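Side-chain contact in HAD family phosphatase (Pseudomonas syringae pv. tomato, PDB 2ODA), which belongs to the haloacid dehalogenase superfamily and is probably a phosphatase-like hydrolase whose substrate is not established: residues 58-63 and 85-90. Sequence-based numbering, arbitrary orientation.
Sequences IDELPE and AGWPQP
With CG lodged between its own backbone N and carbonyl carbon (chi1 62°) and the chain extended beyond it, E60 carries its side chain across the benzo half of one face of the W87 indole, from the CZ2 side to the CE3 side. W87 sends its ring to meet it by placing CG opposite the carbonyl carbon, chi1 -45°. A CH-pi contact results: E60 CG stands 3.9 Å from the centroid of the six-membered ring of W87. Farther out the carboxylate lies nearly parallel to the indole, the two planes 6° apart, with E60 CD 3.6 Å from W87 CZ3. The acid is thus held flat on the ring, while its OE2 forms a salt bridge with R116.

Two waters carry the polar link between the segments. One donates to E60 OE1 and accepts from the W87 backbone N, lying over the same ring face as the carboxylate. The other accepts from the indole NE1 at 3.0 Å and donates to D59 O, so both N-H groups of W87 are tied to the 58-63 segment. The backbone of D59 and the methyl CG2 of I58 meet the ring obliquely, I58 CG2 being 3.9 Å from W87 CZ2. Behind them, D59 OD1 closes an Asx turn with L61 N at 3.1 Å and also accepts from E60 N, fixing the chain that presents E60.

The contact joins the loop leaving strand 55-58 of the parallel, Rossmann-like HAD core sheet (order 3-2-1-4-5-6) to the loop between strand 78-79 and helix 91-99. Strand 55-58 neighbours strand 9-12, and a hydrogen bond from S14 N to D59 OD2 ties the loop to helix 13-17. Helix 115-123 packs against I58 and W87 through L117, and A96 and A92 of helix 91-99 touch the same two side chains, respectively.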
loop_
_atom_site.group_PDB
_atom_site.type_symbol
_atom_site.label_atom_id
_atom_site.label_comp_id
_atom_site.label_asym_id
_atom_site.label_seq_id
_atom_site.Cartn_x
_atom_site.Cartn_y
_atom_site.Cartn_z
ATOM N N ILE B 58 15.000 -3.339 -4.589
ATOM C CA ILE B 58 15.009 -2.308 -3.560
ATOM C C ILE B 58 16.285 -2.431 -2.758
ATOM O O ILE B 58 16.668 -3.532 -2.367
ATOM C CB ILE B 58 13.823 -2.508 -2.587
ATOM C CG1 ILE B 58 12.512 -2.280 -3.333
ATOM C CG2 ILE B 58 13.951 -1.590 -1.361
ATOM C CD1 ILE B 58 11.280 -2.629 -2.510
ATOM N N ASP B 59 16.929 -1.306 -2.483
ATOM C CA ASP B 59 18.016 -1.315 -1.499
ATOM C C ASP B 59 18.150 0.034 -0.787
ATOM O O ASP B 59 17.394 0.985 -1.070
ATOM C CB ASP B 59 19.331 -1.781 -2.138
ATOM C CG ASP B 59 20.171 -2.622 -1.172
ATOM O OD1 ASP B 59 20.617 -2.082 -0.140
ATOM O OD2 ASP B 59 20.385 -3.817 -1.434
ATOM N N GLU B 60 19.070 0.107 0.172
ATOM C CA GLU B 60 19.321 1.366 0.886
ATOM C C GLU B 60 20.797 1.755 0.801
ATOM O O GLU B 60 21.188 2.845 1.235
ATOM C CB GLU B 60 18.873 1.254 2.345
ATOM C CG GLU B 60 19.621 0.184 3.139
ATOM C CD GLU B 60 19.347 0.198 4.634
ATOM O OE1 GLU B 60 18.470 0.964 5.097
ATOM O OE2 GLU B 60 20.021 -0.575 5.350
ATOM N N LEU B 61 21.620 0.881 0.224
ATOM C CA LEU B 61 23.044 1.194 0.074
ATOM C C LEU B 61 23.218 2.465 -0.737
ATOM O O LEU B 61 22.359 2.781 -1.564
ATOM C CB LEU B 61 23.802 0.045 -0.609
ATOM C CG LEU B 61 23.951 -1.272 0.154
ATOM C CD1 LEU B 61 24.203 -2.397 -0.830
ATOM C CD2 LEU B 61 25.061 -1.215 1.171
ATOM N N PRO B 62 24.333 3.194 -0.513
ATOM C CA PRO B 62 24.647 4.326 -1.377
ATOM C C PRO B 62 24.659 3.921 -2.831
ATOM O O PRO B 62 24.993 2.773 -3.143
ATOM C CB PRO B 62 26.078 4.693 -0.960
ATOM C CG PRO B 62 26.225 4.225 0.426
ATOM C CD PRO B 62 25.345 3.007 0.555
ATOM N N GLU B 63 24.341 4.863 -3.717
ATOM C CA GLU B 63 24.310 4.633 -5.173
ATOM C C GLU B 63 25.644 4.071 -5.701
ATOM O O GLU B 63 25.655 3.218 -6.599
ATOM C CB GLU B 63 23.963 5.951 -5.880
ATOM C CG GLU B 63 23.750 5.878 -7.395
ATOM C CD GLU B 63 25.044 5.815 -8.197
ATOM O OE1 GLU B 63 26.055 6.386 -7.753
ATOM O OE2 GLU B 63 25.039 5.209 -9.291
ATOM N N ALA B 85 11.652 8.499 3.306
ATOM C CA ALA B 85 11.555 7.868 4.621
ATOM C C ALA B 85 11.970 6.400 4.448
ATOM O O ALA B 85 11.335 5.664 3.684
ATOM C CB ALA B 85 10.116 7.962 5.169
ATOM N N GLY B 86 13.045 6.013 5.132
ATOM C CA GLY B 86 13.676 4.693 4.954
ATOM C C GLY B 86 13.005 3.583 5.726
ATOM O O GLY B 86 12.043 3.824 6.444
ATOM N N TRP B 87 13.522 2.363 5.589
ATOM C CA TRP B 87 12.974 1.210 6.279
ATOM C C TRP B 87 12.958 1.459 7.802
ATOM O O TRP B 87 13.844 2.123 8.319
ATOM C CB TRP B 87 13.824 -0.025 5.972
ATOM C CG TRP B 87 14.199 -0.213 4.518
ATOM C CD1 TRP B 87 13.588 0.324 3.420
ATOM C CD2 TRP B 87 15.261 -1.027 4.023
ATOM N NE1 TRP B 87 14.219 -0.087 2.269
ATOM C CE2 TRP B 87 15.254 -0.915 2.615
ATOM C CE3 TRP B 87 16.218 -1.848 4.637
ATOM C CZ2 TRP B 87 16.181 -1.577 1.804
ATOM C CZ3 TRP B 87 17.128 -2.518 3.825
ATOM C CH2 TRP B 87 17.106 -2.372 2.426
ATOM N N PRO B 88 11.979 0.910 8.531
ATOM C CA PRO B 88 10.896 0.019 8.138
ATOM C C PRO B 88 9.610 0.705 7.642
ATOM O O PRO B 88 8.598 0.013 7.518
ATOM C CB PRO B 88 10.597 -0.739 9.433
ATOM C CG PRO B 88 10.850 0.255 10.524
ATOM C CD PRO B 88 11.938 1.197 9.982
ATOM N N GLN B 89 9.647 2.012 7.347
ATOM C CA GLN B 89 8.495 2.695 6.730
ATOM C C GLN B 89 8.097 1.995 5.407
ATOM O O GLN B 89 8.973 1.474 4.684
ATOM C CB GLN B 89 8.777 4.191 6.463
ATOM C CG GLN B 89 8.915 5.078 7.704
ATOM C CD GLN B 89 7.672 5.069 8.564
ATOM O OE1 GLN B 89 7.586 4.316 9.532
ATOM N NE2 GLN B 89 6.698 5.909 8.217
ATOM N N PRO B 90 6.779 1.920 5.119
ATOM C CA PRO B 90 6.289 1.196 3.922
ATOM C C PRO B 90 6.708 1.827 2.578
ATOM O O PRO B 90 6.624 1.166 1.519
ATOM C CB PRO B 90 4.751 1.281 4.060
ATOM C CG PRO B 90 4.525 2.519 4.954
ATOM C CD PRO B 90 5.670 2.449 5.936
HETATM O O HOH W 1 14.835 1.542 -0.133
HETATM O O HOH W 2 16.255 2.568 4.450
#